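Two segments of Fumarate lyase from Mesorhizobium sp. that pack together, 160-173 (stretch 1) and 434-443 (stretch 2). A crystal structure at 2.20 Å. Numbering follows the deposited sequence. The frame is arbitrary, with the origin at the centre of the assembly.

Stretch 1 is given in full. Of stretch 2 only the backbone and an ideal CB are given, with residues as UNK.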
ATOM      1  N   PHE A 160     -23.258   1.354  26.229  1.00 30.25           N
ATOM      2  CA  PHE A 160     -22.725   2.249  25.245  1.00 29.33           C
ATOM      3  C   PHE A 160     -21.529   3.063  25.820  1.00 29.73           C
ATOM      4  O   PHE A 160     -20.579   3.348  25.108  1.00 28.94           O
ATOM      5  CB  PHE A 160     -23.790   3.149  24.648  1.00 29.32           C
ATOM      6  CG  PHE A 160     -23.233   4.130  23.645  1.00 30.17           C
ATOM      7  CD1 PHE A 160     -22.755   3.689  22.409  1.00 27.73           C
ATOM      8  CD2 PHE A 160     -23.095   5.484  23.970  1.00 33.37           C
ATOM      9  CE1 PHE A 160     -22.192   4.557  21.499  1.00 29.55           C
ATOM     10  CE2 PHE A 160     -22.520   6.386  23.056  1.00 33.09           C
ATOM     11  CZ  PHE A 160     -22.061   5.910  21.804  1.00 31.71           C
ATOM     12  N   GLY A 161     -21.567   3.423  27.104  1.00 29.61           N
ATOM     13  CA  GLY A 161     -20.419   4.118  27.717  1.00 28.30           C
ATOM     14  C   GLY A 161     -19.188   3.226  27.695  1.00 28.14           C
ATOM     15  O   GLY A 161     -18.074   3.706  27.531  1.00 27.79           O
ATOM     16  N   TYR A 162     -19.389   1.910  27.876  1.00 27.67           N
ATOM     17  CA  TYR A 162     -18.308   0.958  27.751  1.00 26.86           C
ATOM     18  C   TYR A 162     -17.660   1.048  26.350  1.00 27.22           C
ATOM     19  O   TYR A 162     -16.427   1.225  26.255  1.00 27.39           O
ATOM     20  CB  TYR A 162     -18.728  -0.469  28.130  1.00 26.90           C
ATOM     21  CG  TYR A 162     -17.708  -1.510  27.648  1.00 26.83           C
ATOM     22  CD1 TYR A 162     -16.636  -1.891  28.445  1.00 21.90           C
ATOM     23  CD2 TYR A 162     -17.817  -2.074  26.350  1.00 27.52           C
ATOM     24  CE1 TYR A 162     -15.691  -2.815  27.964  1.00 25.04           C
ATOM     25  CE2 TYR A 162     -16.899  -2.984  25.863  1.00 24.14           C
ATOM     26  CZ  TYR A 162     -15.835  -3.349  26.663  1.00 26.53           C
ATOM     27  OH  TYR A 162     -14.932  -4.257  26.145  1.00 30.12           O
ATOM     28  N   LYS A 163     -18.476   0.973  25.286  1.00 26.35           N
ATOM     29  CA  LYS A 163     -17.989   1.195  23.908  1.00 26.61           C
ATOM     30  C   LYS A 163     -17.230   2.501  23.748  1.00 26.18           C
ATOM     31  O   LYS A 163     -16.183   2.526  23.131  1.00 25.89           O
ATOM     32  CB  LYS A 163     -19.140   1.166  22.868  1.00 25.30           C
ATOM     33  CG  LYS A 163     -19.682  -0.219  22.587  1.00 26.32           C
ATOM     34  CD  LYS A 163     -20.584  -0.253  21.285  1.00 28.32           C
ATOM     35  CE  LYS A 163     -19.814   0.156  20.003  1.00 27.28           C
ATOM     36  NZ  LYS A 163     -18.513  -0.608  19.980  1.00 27.81           N
ATOM     37  N   ALA A 164     -17.795   3.603  24.243  1.00 26.19           N
ATOM     38  CA  ALA A 164     -17.106   4.888  24.156  1.00 26.49           C
ATOM     39  C   ALA A 164     -15.782   4.871  24.926  1.00 26.87           C
ATOM     40  O   ALA A 164     -14.818   5.520  24.507  1.00 28.30           O
ATOM     41  CB  ALA A 164     -18.018   6.043  24.635  1.00 25.49           C
ATOM     42  N   ALA A 165     -15.712   4.132  26.038  1.00 26.74           N
ATOM     43  CA  ALA A 165     -14.478   4.073  26.835  1.00 26.64           C
ATOM     44  C   ALA A 165     -13.360   3.361  26.108  1.00 26.87           C
ATOM     45  O   ALA A 165     -12.177   3.718  26.288  1.00 27.29           O
ATOM     46  CB  ALA A 165     -14.712   3.417  28.177  1.00 26.06           C
ATOM     47  N   VAL A 166     -13.735   2.343  25.326  1.00 26.23           N
ATOM     48  CA  VAL A 166     -12.801   1.598  24.496  1.00 26.29           C
ATOM     49  C   VAL A 166     -12.208   2.539  23.407  1.00 27.08           C
ATOM     50  O   VAL A 166     -10.980   2.591  23.217  1.00 26.35           O
ATOM     51  CB  VAL A 166     -13.506   0.364  23.891  1.00 26.40           C
ATOM     52  CG1 VAL A 166     -12.753  -0.179  22.629  1.00 25.97           C
ATOM     53  CG2 VAL A 166     -13.671  -0.730  24.944  1.00 23.93           C
ATOM     54  N   TRP A 167     -13.082   3.262  22.707  1.00 26.38           N
ATOM     55  CA  TRP A 167     -12.672   4.246  21.711  1.00 27.35           C
ATOM     56  C   TRP A 167     -11.746   5.271  22.378  1.00 28.16           C
ATOM     57  O   TRP A 167     -10.690   5.593  21.865  1.00 28.10           O
ATOM     58  CB  TRP A 167     -13.900   4.992  21.176  1.00 27.60           C
ATOM     59  CG  TRP A 167     -14.928   4.168  20.418  1.00 26.82           C
ATOM     60  CD1 TRP A 167     -14.739   2.950  19.795  1.00 27.84           C
ATOM     61  CD2 TRP A 167     -16.263   4.565  20.115  1.00 27.00           C
ATOM     62  NE1 TRP A 167     -15.916   2.546  19.172  1.00 27.72           N
ATOM     63  CE2 TRP A 167     -16.858   3.528  19.352  1.00 28.20           C
ATOM     64  CE3 TRP A 167     -17.037   5.687  20.439  1.00 28.35           C
ATOM     65  CZ2 TRP A 167     -18.179   3.593  18.907  1.00 26.62           C
ATOM     66  CZ3 TRP A 167     -18.357   5.740  20.014  1.00 27.60           C
ATOM     67  CH2 TRP A 167     -18.914   4.688  19.253  1.00 28.30           C
ATOM     68  N   LEU A 168     -12.163   5.784  23.534  1.00 27.07           N
ATOM     69  CA  LEU A 168     -11.382   6.738  24.266  1.00 27.01           C
ATOM     70  C   LEU A 168      -9.951   6.244  24.614  1.00 27.62           C
ATOM     71  O   LEU A 168      -8.980   7.023  24.534  1.00 27.16           O
ATOM     72  CB  LEU A 168     -12.134   7.128  25.552  1.00 27.24           C
ATOM     73  CG  LEU A 168     -11.453   8.079  26.549  1.00 28.60           C
ATOM     74  CD1 LEU A 168     -10.959   9.444  25.875  1.00 22.95           C
ATOM     75  CD2 LEU A 168     -12.340   8.317  27.796  1.00 26.04           C
ATOM     76  N   SER A 169      -9.829   4.972  25.007  1.00 26.55           N
ATOM     77  CA  SER A 169      -8.570   4.437  25.487  1.00 25.96           C
ATOM     78  C   SER A 169      -7.438   4.515  24.470  1.00 25.67           C
ATOM     79  O   SER A 169      -6.288   4.803  24.838  1.00 26.16           O
ATOM     80  CB  SER A 169      -8.733   3.005  25.985  1.00 26.47           C
ATOM     81  OG  SER A 169      -8.897   2.126  24.891  1.00 24.93           O
ATOM     82  N   ALA A 170      -7.784   4.259  23.217  1.00 25.49           N
ATOM     83  CA  ALA A 170      -6.914   4.449  22.046  1.00 26.16           C
ATOM     84  C   ALA A 170      -6.382   5.884  21.917  1.00 25.66           C
ATOM     85  O   ALA A 170      -5.196   6.090  21.599  1.00 24.99           O
ATOM     86  CB  ALA A 170      -7.698   4.058  20.730  1.00 24.45           C
ATOM     87  N   PHE A 171      -7.273   6.855  22.114  1.00 24.89           N
ATOM     88  CA  PHE A 171      -6.928   8.289  21.966  1.00 25.65           C
ATOM     89  C   PHE A 171      -6.107   8.813  23.127  1.00 26.02           C
ATOM     90  O   PHE A 171      -5.241   9.678  22.940  1.00 26.22           O
ATOM     91  CB  PHE A 171      -8.165   9.132  21.689  1.00 24.39           C
ATOM     92  CG  PHE A 171      -8.691   8.917  20.322  1.00 25.89           C
ATOM     93  CD1 PHE A 171      -8.085   9.549  19.227  1.00 25.36           C
ATOM     94  CD2 PHE A 171      -9.707   7.981  20.095  1.00 26.28           C
ATOM     95  CE1 PHE A 171      -8.531   9.298  17.929  1.00 29.73           C
ATOM     96  CE2 PHE A 171     -10.142   7.710  18.811  1.00 26.52           C
ATOM     97  CZ  PHE A 171      -9.569   8.375  17.725  1.00 26.07           C
ATOM     98  N   ASP A 172      -6.346   8.260  24.315  1.00 27.65           N
ATOM     99  CA  ASP A 172      -5.436   8.451  25.434  1.00 28.41           C
ATOM    100  C   ASP A 172      -4.056   7.975  25.056  1.00 28.95           C
ATOM    101  O   ASP A 172      -3.091   8.647  25.370  1.00 29.83           O
ATOM    102  CB  ASP A 172      -5.917   7.673  26.663  1.00 30.01           C
ATOM    103  CG  ASP A 172      -7.226   8.249  27.259  1.00 31.42           C
ATOM    104  OD1 ASP A 172      -7.505   9.449  27.055  1.00 32.90           O
ATOM    105  OD2 ASP A 172      -7.956   7.504  27.942  1.00 33.27           O
ATOM    106  N   ARG A 173      -3.931   6.817  24.386  1.00 29.26           N
ATOM    107  CA  ARG A 173      -2.588   6.367  23.977  1.00 28.65           C
ATOM    108  C   ARG A 173      -1.992   7.216  22.869  1.00 29.39           C
ATOM    109  O   ARG A 173      -0.770   7.333  22.801  1.00 30.91           O
ATOM    110  CB  ARG A 173      -2.507   4.877  23.625  1.00 27.40           C
ATOM    111  CG  ARG A 173      -2.644   3.925  24.808  1.00 27.20           C
ATOM    112  CD  ARG A 173      -2.637   2.432  24.359  1.00 28.25           C
ATOM    113  NE  ARG A 173      -3.751   2.045  23.496  1.00 29.17           N
ATOM    114  CZ  ARG A 173      -4.852   1.384  23.892  1.00 33.38           C
ATOM    115  NH1 ARG A 173      -5.032   1.045  25.180  1.00 30.42           N
ATOM    116  NH2 ARG A 173      -5.799   1.063  22.993  1.00 29.97           N
ATOM    117  N   UNK A 434     -17.313  -0.587  35.904  1.00 31.53           N
ATOM    118  CA  UNK A 434     -16.004  -0.391  36.526  1.00 30.90           C
ATOM    119  C   UNK A 434     -14.906  -0.123  35.483  1.00 30.07           C
ATOM    120  O   UNK A 434     -13.983   0.648  35.741  1.00 30.72           O
ATOM    121  CB  UNK A 434     -15.638  -1.618  37.364  1.00 30.90           C
ATOM    122  N   UNK A 435     -15.011  -0.736  34.304  1.00 29.51           N
ATOM    123  CA  UNK A 435     -14.024  -0.537  33.233  1.00 28.33           C
ATOM    124  C   UNK A 435     -14.073   0.901  32.709  1.00 29.21           C
ATOM    125  O   UNK A 435     -13.030   1.536  32.461  1.00 29.47           O
ATOM    126  CB  UNK A 435     -14.271  -1.522  32.088  1.00 28.33           C
ATOM    127  N   UNK A 436     -15.282   1.429  32.580  1.00 29.61           N
ATOM    128  CA  UNK A 436     -15.487   2.816  32.201  1.00 31.03           C
ATOM    129  C   UNK A 436     -14.805   3.751  33.196  1.00 32.04           C
ATOM    130  O   UNK A 436     -14.109   4.688  32.770  1.00 32.10           O
ATOM    131  CB  UNK A 436     -16.982   3.130  32.111  1.00 31.03           C
ATOM    132  N   UNK A 437     -15.024   3.506  34.500  1.00 32.82           N
ATOM    133  CA  UNK A 437     -14.446   4.334  35.575  1.00 33.78           C
ATOM    134  C   UNK A 437     -12.917   4.328  35.524  1.00 33.99           C
ATOM    135  O   UNK A 437     -12.262   5.348  35.703  1.00 34.54           O
ATOM    136  CB  UNK A 437     -14.920   3.837  36.942  1.00 33.78           C
ATOM    137  N   UNK A 438     -12.357   3.160  35.261  1.00 34.79           N
ATOM    138  CA  UNK A 438     -10.920   2.971  35.090  1.00 34.69           C
ATOM    139  C   UNK A 438     -10.315   3.832  33.986  1.00 34.87           C
ATOM    140  O   UNK A 438      -9.300   4.510  34.187  1.00 37.09           O
ATOM    141  CB  UNK A 438     -10.631   1.498  34.795  1.00 34.69           C
ATOM    142  N   UNK A 439     -10.916   3.821  32.809  1.00 34.31           N
ATOM    143  CA  UNK A 439     -10.416   4.647  31.716  1.00 34.48           C
ATOM    144  C   UNK A 439     -10.597   6.158  32.018  1.00 34.87           C
ATOM    145  O   UNK A 439      -9.693   6.958  31.808  1.00 33.99           O
ATOM    146  CB  UNK A 439     -11.135   4.276  30.417  1.00 34.48           C
ATOM    147  N   UNK A 440     -11.768   6.539  32.503  1.00 35.63           N
ATOM    148  CA  UNK A 440     -12.028   7.944  32.843  1.00 36.43           C
ATOM    149  C   UNK A 440     -11.035   8.464  33.915  1.00 38.21           C
ATOM    150  O   UNK A 440     -10.567   9.604  33.825  1.00 37.77           O
ATOM    151  CB  UNK A 440     -13.466   8.100  33.341  1.00 36.43           C
ATOM    152  N   UNK A 441     -10.702   7.616  34.886  1.00 39.82           N
ATOM    153  CA  UNK A 441      -9.686   7.909  35.889  1.00 43.09           C
ATOM    154  C   UNK A 441      -9.854   9.260  36.549  1.00 46.15           C
ATOM    155  O   UNK A 441      -8.870  10.033  36.683  1.00 46.98           O
ATOM    156  CB  UNK A 441      -8.297   7.831  35.253  1.00 43.09           C
ATOM    157  N   UNK A 442     -11.096   9.579  36.921  1.00 47.48           N
ATOM    158  CA  UNK A 442     -11.379  10.841  37.597  1.00 49.96           C
ATOM    159  C   UNK A 442     -11.496  12.036  36.661  1.00 51.29           C
ATOM    160  O   UNK A 442     -11.211  13.177  37.067  1.00 52.84           O
ATOM    161  CB  UNK A 442     -10.285  11.121  38.629  1.00 49.96           C
ATOM    162  N   UNK A 443     -11.885  11.784  35.410  1.00 51.34           N
ATOM    163  CA  UNK A 443     -12.338  12.852  34.496  1.00 50.51           C
ATOM    164  C   UNK A 443     -13.870  13.023  34.613  1.00 51.34           C
ATOM    165  O   UNK A 443     -14.644  12.046  34.457  1.00 51.49           O
ATOM    166  CB  UNK A 443     -11.944  12.530  33.053  1.00 50.51           C
TER

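The two helices run in roughly the same direction, 33° apart, with axes 9.0 Å apart at closest approach. Stretch 2 is helical from 434 to 440 and then turns.

Position 434 has no atom of stretch 1 within 5.5 Å of its ideal CB. Stretch 1 sets no demand here, and many residues would do. It is Ala-434, which makes no contact across the stretches.

At position 435 CA-to-CB points toward stretch 1. The ideal CB lies 4.4 Å from CD1 of Tyr-162, so an apolar side chain could run along the ring. Leucine, isoleucine, methionine or an aromatic would all be reasonable. The residue is Met-435. Its chi angles are m, t, t, and the extended chain brings SD to 3.7 Å from CE1 of Tyr-162. SD of Met-435 is 5.0 Å from the centroid of the Tyr-162 ring and approaches obliquely.

Position 436 is where the backbones come close: its CA is 5.6 Å from CA of Tyr-162. CA-to-CB points sideways, and the ideal CB is 4.6 Å from CB of Ala-165 and 4.7 Å from O of Gly-161. Gly-161 has no side chain, which leaves a shallow space. A small or branched apolar residue would suit, such as alanine, valine or isoleucine. It is Val-436, with chi1 t. Its CG2 reaches this space, 3.6 Å from O of Gly-161, 3.5 Å from N of Tyr-162 and 4.0 Å from CB of Ala-165.

Positions 437 and 438 have nothing of stretch 1 near their ideal CB atoms, and at 437 the bond points away. Polar residues are as acceptable as others. They are Asp-437 and Asn-438, whose side chains hydrogen-bond elsewhere in the structure.

Position 439 points toward stretch 1. Its ideal CB is 4.3 Å from O of Ala-165 and 5.0 Å from CD2 of Leu-168, in a hole also lined by Ser-169 and Asp-172. A medium apolar side chain is the likely fit: valine, isoleucine or perhaps leucine. Val-439 is the knob in this hole. Its CG1 lies 3.6 Å from O of Ala-165 and 3.8 Å from CD2 of Leu-168.

At position 440 CA-to-CB points away, so only a longer side chain could return to stretch 1. Leucine or methionine could do so. Leu-440 does: its CD2 is 3.9 Å from CD2 of Leu-168.

Positions 441 and 442 both have positive phi, 49° and 81°, which favours glycine. No stretch 1 atom is near. They are Gly-441 and Gly-442, and the first marks the departure from the helix.

Position 443 points toward stretch 1, but its ideal CB has no close neighbour. The carboxylate of Asp-172 invites a long basic side chain, arginine or lysine. Arg-443 forms a salt bridge with it: NH2 is 2.8 Å from OD2 of Asp-172, and NH1 is 3.0 Å from OD1 of Asp-172, both hydrogen bonds. Leu-168 covers one face of the guanidinium. NE and NH2 also bond the carbonyls of Leu-440 and Val-439, holding the group in place.

Stretch 2 434-443: AMVDNVLGGR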
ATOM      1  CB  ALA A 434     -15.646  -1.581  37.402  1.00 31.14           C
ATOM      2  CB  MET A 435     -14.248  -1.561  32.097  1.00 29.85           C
ATOM      3  CG  MET A 435     -13.972  -3.015  32.484  1.00 25.98           C
ATOM      4  SD  MET A 435     -14.323  -4.197  31.163  1.00 25.93           S
ATOM      5  CE  MET A 435     -13.602  -5.671  31.893  1.00 28.50           C
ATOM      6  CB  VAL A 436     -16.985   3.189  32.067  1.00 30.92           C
ATOM      7  CG1 VAL A 436     -17.184   4.721  31.989  1.00 29.50           C
ATOM      8  CG2 VAL A 436     -17.603   2.498  30.858  1.00 30.34           C
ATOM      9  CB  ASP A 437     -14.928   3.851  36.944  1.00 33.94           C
ATOM     10  CG  ASP A 437     -16.452   4.035  37.146  1.00 37.13           C
ATOM     11  OD1 ASP A 437     -17.094   4.897  36.463  1.00 33.44           O
ATOM     12  OD2 ASP A 437     -16.997   3.295  38.006  1.00 38.68           O
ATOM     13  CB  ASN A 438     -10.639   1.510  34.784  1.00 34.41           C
ATOM     14  CG  ASN A 438      -9.189   1.161  34.976  1.00 38.00           C
ATOM     15  OD1 ASN A 438      -8.730   1.051  36.119  1.00 39.98           O
ATOM     16  ND2 ASN A 438      -8.436   1.017  33.874  1.00 37.27           N
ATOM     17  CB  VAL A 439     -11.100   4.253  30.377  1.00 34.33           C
ATOM     18  CG1 VAL A 439     -10.666   5.176  29.224  1.00 33.59           C
ATOM     19  CG2 VAL A 439     -10.798   2.832  30.065  1.00 32.81           C
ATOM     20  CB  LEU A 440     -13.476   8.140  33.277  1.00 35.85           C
ATOM     21  CG  LEU A 440     -14.530   8.011  32.159  1.00 34.96           C
ATOM     22  CD1 LEU A 440     -15.942   8.142  32.742  1.00 34.06           C
ATOM     23  CD2 LEU A 440     -14.353   9.087  31.084  1.00 31.71           C
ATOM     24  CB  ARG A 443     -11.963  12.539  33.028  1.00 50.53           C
ATOM     25  CG  ARG A 443     -10.488  12.754  32.669  1.00 48.47           C
ATOM     26  CD  ARG A 443     -10.248  12.320  31.206  1.00 47.91           C
ATOM     27  NE  ARG A 443      -9.943  10.889  31.074  1.00 41.75           N
ATOM     28  CZ  ARG A 443      -9.466  10.311  29.975  1.00 39.86           C
ATOM     29  NH1 ARG A 443      -9.269  11.029  28.854  1.00 36.41           N
ATOM     30  NH2 ARG A 443      -9.193   9.002  29.998  1.00 35.87           N
TER
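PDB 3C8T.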